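Local coordinates for DUF4785 domain-containing protein (Legionella pneumophila subsp. pneumophila, PDB 4KH9) that is of unknown function but binds calcium and is built of three domains, the second and third of which belong to the E-set group of beta folds, at residues 273-276 / 282-285; 349-354 / 358-363. All coordinates share one frame; numbering follows the deposited sequence.

Contact 1: 273-276 / 282-285; sequences VKKL and TFVV
The beta hairpin formed by strands 268-278 and 281-289 brings Lys274 opposite Val284 as an antiparallel hydrogen-bonded pair. Its two backbone bonds run both ways: Lys274 N gives to Val284 O at 3.1 Å, and Val284 N gives to Lys274 O at 2.9 Å and 168°. Nearer the turn, the bond from Leu276 N to Thr282 O, 2.7 Å long, is more bent, at 150°, with the donor tilted from the carbonyl plane. Lys274 O also receives the CA-H of Phe283.

Val273, Lys275, Phe283 and Val285 share one face. With its CG anti to the carbonyl carbon (chi1 -57°), Phe283 swings its ring across toward Lys275, where CE2 lies 3.7 Å from Lys275 CB and CD2 meets Lys275 CA; CA of Lys275 and the carbonyl O of Lys274 come at the ring obliquely. The lysine chain runs on past the ring, and its NZ ends in a salt bridge with Asp341 and a hydrogen bond to Ser278. Val273 and Val285 lie side by side, CG2 to CG2 at 3.8 Å.

This face is the inner one of the C-terminal E-set domain, a beta sandwich: Val273 touches Leu349 and Phe283 touches Leu346, both on strand 345-353 of the other sheet. Leu276 leans across toward the partner strand and meets Val284, on the reverse face, with its CD2 3.7 Å from Val284 CG1 and its CD1 close to both valine methyls. Thr282 OG1 turns to Pro280 O within the turn, while its CG2 faces Leu276 CD2 at 4.2 Å.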
loop_
_atom_site.group_PDB
_atom_site.type_symbol
_atom_site.label_atom_id
_atom_site.label_comp_id
_atom_site.label_asym_id
_atom_site.label_seq_id
_atom_site.Cartn_x
_atom_site.Cartn_y
_atom_site.Cartn_z
ATOM N N VAL A 273 32.869 2.234 5.333
ATOM C CA VAL A 273 32.933 3.646 4.962
ATOM C C VAL A 273 34.154 4.253 5.670
ATOM O O VAL A 273 34.417 3.965 6.839
ATOM C CB VAL A 273 31.609 4.432 5.199
ATOM C CG1 VAL A 273 31.096 4.304 6.627
ATOM C CG2 VAL A 273 31.726 5.894 4.783
ATOM N N LYS A 274 34.939 5.023 4.921
ATOM C CA LYS A 274 36.137 5.683 5.438
ATOM C C LYS A 274 36.220 7.084 4.838
ATOM O O LYS A 274 35.703 7.331 3.745
ATOM C CB LYS A 274 37.398 4.841 5.110
ATOM C CG LYS A 274 38.702 5.328 5.738
ATOM C CD LYS A 274 39.937 4.709 5.069
ATOM C CE LYS A 274 41.244 5.192 5.663
ATOM N NZ LYS A 274 41.484 4.658 7.032
ATOM N N LYS A 275 36.841 8.000 5.574
ATOM C CA LYS A 275 37.104 9.367 5.129
ATOM C C LYS A 275 38.418 9.307 4.362
ATOM O O LYS A 275 39.407 8.779 4.875
ATOM C CB LYS A 275 37.126 10.336 6.325
ATOM C CG LYS A 275 37.359 11.797 5.979
ATOM C CD LYS A 275 37.434 12.628 7.263
ATOM C CE LYS A 275 38.384 13.791 7.124
ATOM N NZ LYS A 275 38.528 14.561 8.387
ATOM N N LEU A 276 38.382 9.727 3.090
ATOM C CA LEU A 276 39.525 9.693 2.171
ATOM C C LEU A 276 40.346 10.974 2.290
ATOM O O LEU A 276 41.578 10.901 2.326
ATOM C CB LEU A 276 39.008 9.499 0.717
ATOM C CG LEU A 276 40.004 9.071 -0.374
ATOM C CD1 LEU A 276 40.456 7.627 -0.195
ATOM C CD2 LEU A 276 39.381 9.202 -1.751
ATOM N N THR A 282 35.968 14.133 1.451
ATOM C CA THR A 282 35.654 13.038 0.547
ATOM C C THR A 282 35.659 11.723 1.304
ATOM O O THR A 282 36.555 11.457 2.118
ATOM C CB THR A 282 36.640 13.032 -0.637
ATOM O OG1 THR A 282 36.613 14.308 -1.264
ATOM C CG2 THR A 282 36.294 12.011 -1.685
ATOM N N PHE A 283 34.637 10.902 1.024
ATOM C CA PHE A 283 34.460 9.596 1.645
ATOM C C PHE A 283 34.412 8.534 0.589
ATOM O O PHE A 283 34.043 8.820 -0.548
ATOM C CB PHE A 283 33.177 9.551 2.498
ATOM C CG PHE A 283 33.111 10.595 3.579
ATOM C CD1 PHE A 283 32.624 11.873 3.308
ATOM C CD2 PHE A 283 33.578 10.323 4.860
ATOM C CE1 PHE A 283 32.630 12.860 4.289
ATOM C CE2 PHE A 283 33.567 11.311 5.848
ATOM C CZ PHE A 283 33.092 12.571 5.552
ATOM N N VAL A 284 34.797 7.310 0.960
ATOM C CA VAL A 284 34.770 6.147 0.078
ATOM C C VAL A 284 33.995 5.023 0.780
ATOM O O VAL A 284 34.211 4.761 1.960
ATOM C CB VAL A 284 36.161 5.667 -0.432
ATOM C CG1 VAL A 284 36.709 6.592 -1.514
ATOM C CG2 VAL A 284 37.170 5.484 0.694
ATOM N N VAL A 285 33.081 4.385 0.060
ATOM C CA VAL A 285 32.266 3.295 0.609
ATOM C C VAL A 285 32.424 2.075 -0.273
ATOM O O VAL A 285 32.287 2.193 -1.494
ATOM C CB VAL A 285 30.756 3.661 0.765
ATOM C CG1 VAL A 285 30.020 2.660 1.668
ATOM C CG2 VAL A 285 30.566 5.064 1.300
#

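Contact 2: 349-354 / 358-363; sequences LRLIDY and KTVYQY
Leu351 O takes two backbone N-H groups from across the hairpin, and this marks a classic beta bulge: Val360 N binds it at 2.8 Å, nearly in line with the carbonyl, and Tyr361 N adds a weak bond at 3.5 Å. On one side of the bulge, Leu349 pairs with Tyr363 through two backbone bonds, and Leu351 N gives to Tyr361 O. On the other, Asp353 N meets Lys358 O at 2.9 Å and a nearly straight 172°, with only a weak bond returned from Lys358 N to Asp353 O. CA-H groups of Gln362 and Thr359 add contacts to Leu349 O and Leu351 O.

Side-chain packing comes next. Leu351 CB lies 4.2 Å from Tyr361 CB, and the extra residue, Val360, sets its CG1 3.7 Å from Asp353 CB. With CG1 anti to the carbonyl carbon (chi1 -67°), Val360 leaves CG2 close to Leu351 O. On the reverse face the Arg350 and Gln362 side chains cross at an angle, CG of the arginine 3.9 Å from CB of the glutamine, and Ile352 CG1 makes a van der Waals contact with the Thr359 hydroxyl oxygen, OG1, at 3.8 Å.

The polar ends turn to other partners. Arg350 NH2 binds Asn364 OD1, and the Arg350 guanidinium plane stands 74° from the Gln362 amide. The buried Asp353 carboxylate is held at both oxygens, OD1 by Ser293 and Gly355 N, OD2 by Tyr12, Ser267 and Gln356.

Strand 358-368 is outermost in its five-stranded sheet within this chain, while strand 345-353 also bonds to strand 293-302; Leu349, Leu351 and Tyr361 pack on strand 268-278 of the facing sheet.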
loop_
_atom_site.group_PDB
_atom_site.type_symbol
_atom_site.label_atom_id
_atom_site.label_comp_id
_atom_site.label_asym_id
_atom_site.label_seq_id
_atom_site.Cartn_x
_atom_site.Cartn_y
_atom_site.Cartn_z
ATOM N N LEU A 349 23.507 6.805 5.371
ATOM C CA LEU A 349 24.085 6.175 4.198
ATOM C C LEU A 349 22.994 5.345 3.540
ATOM O O LEU A 349 22.584 4.320 4.090
ATOM C CB LEU A 349 25.316 5.334 4.543
ATOM C CG LEU A 349 26.528 6.088 5.066
ATOM C CD1 LEU A 349 27.565 5.121 5.543
ATOM C CD2 LEU A 349 27.104 7.021 4.008
ATOM N N ARG A 350 22.480 5.830 2.404
ATOM C CA ARG A 350 21.383 5.196 1.654
ATOM C C ARG A 350 21.831 4.800 0.243
ATOM O O ARG A 350 22.497 5.589 -0.438
ATOM C CB ARG A 350 20.180 6.150 1.574
ATOM C CG ARG A 350 19.520 6.340 2.936
ATOM C CD ARG A 350 18.385 7.335 2.947
ATOM N NE ARG A 350 17.939 7.550 4.323
ATOM C CZ ARG A 350 17.207 8.582 4.725
ATOM N NH1 ARG A 350 16.822 9.510 3.859
ATOM N NH2 ARG A 350 16.873 8.706 6.002
ATOM N N LEU A 351 21.465 3.590 -0.190
ATOM C CA LEU A 351 21.807 3.137 -1.524
ATOM C C LEU A 351 20.514 2.820 -2.279
ATOM O O LEU A 351 19.702 2.032 -1.804
ATOM C CB LEU A 351 22.770 1.932 -1.473
ATOM C CG LEU A 351 23.304 1.435 -2.823
ATOM C CD1 LEU A 351 24.339 2.391 -3.391
ATOM C CD2 LEU A 351 23.945 0.083 -2.659
ATOM N N ILE A 352 20.302 3.502 -3.414
ATOM C CA ILE A 352 19.095 3.363 -4.235
ATOM C C ILE A 352 19.417 2.541 -5.464
ATOM O O ILE A 352 20.439 2.776 -6.092
ATOM C CB ILE A 352 18.497 4.761 -4.646
ATOM C CG1 ILE A 352 18.127 5.597 -3.407
ATOM C CG2 ILE A 352 17.248 4.611 -5.562
ATOM C CD1 ILE A 352 17.838 7.065 -3.652
ATOM N N ASP A 353 18.513 1.658 -5.841
ATOM C CA ASP A 353 18.585 0.884 -7.081
ATOM C C ASP A 353 17.570 1.501 -8.016
ATOM O O ASP A 353 16.382 1.338 -7.782
ATOM C CB ASP A 353 18.324 -0.617 -6.829
ATOM C CG ASP A 353 18.325 -1.517 -8.056
ATOM O OD1 ASP A 353 18.396 -0.987 -9.195
ATOM O OD2 ASP A 353 18.302 -2.747 -7.882
ATOM N N TYR A 354 18.018 2.183 -9.092
ATOM C CA TYR A 354 17.094 2.821 -10.030
ATOM C C TYR A 354 16.347 1.813 -10.886
ATOM O O TYR A 354 15.318 2.174 -11.463
ATOM C CB TYR A 354 17.810 3.826 -10.917
ATOM C CG TYR A 354 18.155 5.096 -10.173
ATOM C CD1 TYR A 354 17.178 6.038 -9.879
ATOM C CD2 TYR A 354 19.466 5.387 -9.827
ATOM C CE1 TYR A 354 17.493 7.231 -9.240
ATOM C CE2 TYR A 354 19.797 6.584 -9.199
ATOM C CZ TYR A 354 18.804 7.496 -8.885
ATOM O OH TYR A 354 19.114 8.674 -8.252
ATOM N N LYS A 358 13.822 1.771 -5.597
ATOM C CA LYS A 358 13.765 1.487 -4.168
ATOM C C LYS A 358 15.135 1.679 -3.516
ATOM O O LYS A 358 16.180 1.462 -4.154
ATOM C CB LYS A 358 13.289 0.028 -3.907
ATOM C CG LYS A 358 11.912 -0.358 -4.418
ATOM C CD LYS A 358 10.768 0.168 -3.554
ATOM C CE LYS A 358 9.438 0.033 -4.262
ATOM N NZ LYS A 358 8.375 0.777 -3.549
ATOM N N THR A 359 15.119 2.051 -2.225
ATOM C CA THR A 359 16.303 2.073 -1.360
ATOM C C THR A 359 16.562 0.601 -1.064
ATOM O O THR A 359 15.627 -0.091 -0.627
ATOM C CB THR A 359 16.051 2.961 -0.120
ATOM O OG1 THR A 359 15.899 4.297 -0.559
ATOM C CG2 THR A 359 17.185 2.919 0.881
ATOM N N VAL A 360 17.760 0.080 -1.396
ATOM C CA VAL A 360 18.025 -1.355 -1.193
ATOM C C VAL A 360 18.897 -1.594 0.057
ATOM O O VAL A 360 18.901 -2.709 0.604
ATOM C CB VAL A 360 18.606 -2.032 -2.444
ATOM C CG1 VAL A 360 17.555 -2.053 -3.550
ATOM C CG2 VAL A 360 19.905 -1.361 -2.931
ATOM N N TYR A 361 19.557 -0.531 0.534
ATOM C CA TYR A 361 20.398 -0.535 1.723
ATOM C C TYR A 361 20.344 0.817 2.369
ATOM O O TYR A 361 20.461 1.832 1.688
ATOM C CB TYR A 361 21.864 -0.922 1.425
ATOM C CG TYR A 361 22.707 -1.115 2.674
ATOM C CD1 TYR A 361 23.229 -0.022 3.367
ATOM C CD2 TYR A 361 22.934 -2.382 3.195
ATOM C CE1 TYR A 361 23.925 -0.184 4.564
ATOM C CE2 TYR A 361 23.666 -2.560 4.378
ATOM C CZ TYR A 361 24.160 -1.454 5.057
ATOM O OH TYR A 361 24.876 -1.595 6.224
ATOM N N GLN A 362 20.172 0.839 3.697
ATOM C CA GLN A 362 20.212 2.095 4.420
ATOM C C GLN A 362 20.752 1.896 5.820
ATOM O O GLN A 362 20.463 0.899 6.486
ATOM C CB GLN A 362 18.857 2.810 4.463
ATOM C CG GLN A 362 17.668 1.992 4.957
ATOM C CD GLN A 362 16.364 2.609 4.516
ATOM O OE1 GLN A 362 16.131 3.816 4.670
ATOM N NE2 GLN A 362 15.483 1.783 3.960
ATOM N N TYR A 363 21.563 2.856 6.231
ATOM C CA TYR A 363 22.113 2.993 7.560
ATOM C C TYR A 363 21.733 4.393 8.025
ATOM O O TYR A 363 22.285 5.367 7.525
ATOM C CB TYR A 363 23.625 2.719 7.578
ATOM C CG TYR A 363 24.177 2.716 8.981
ATOM C CD1 TYR A 363 23.819 1.725 9.888
ATOM C CD2 TYR A 363 25.021 3.729 9.419
ATOM C CE1 TYR A 363 24.306 1.731 11.195
ATOM C CE2 TYR A 363 25.521 3.740 10.717
ATOM C CZ TYR A 363 25.175 2.730 11.598
ATOM O OH TYR A 363 25.646 2.754 12.887
#

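Overall arrangement
Both contacts are antiparallel hairpins of the C-terminal domain, but they belong to different sheets, their centres about 17 Å apart. One place where the facing sheets meet is Val273 CG1 of contact 1 on Leu349 CD1 of contact 2, 3.8 Å apart. Each hairpin is part core and part surface: the inward faces are mainly apolar, but Lys275 in contact 1 and Asp353, Lys358 and the Tyr361 hydroxyl in contact 2 put polar groups at them, each with a partner outside the contact, while Leu276 and Gln362 are themselves exposed. Contact 1 keeps a regular register, whereas contact 2 is longer and broken by a bulge. Contact 2 also lies nearer the centre of the chain, with Lys358 bonded to Ser262 of strand 251-264.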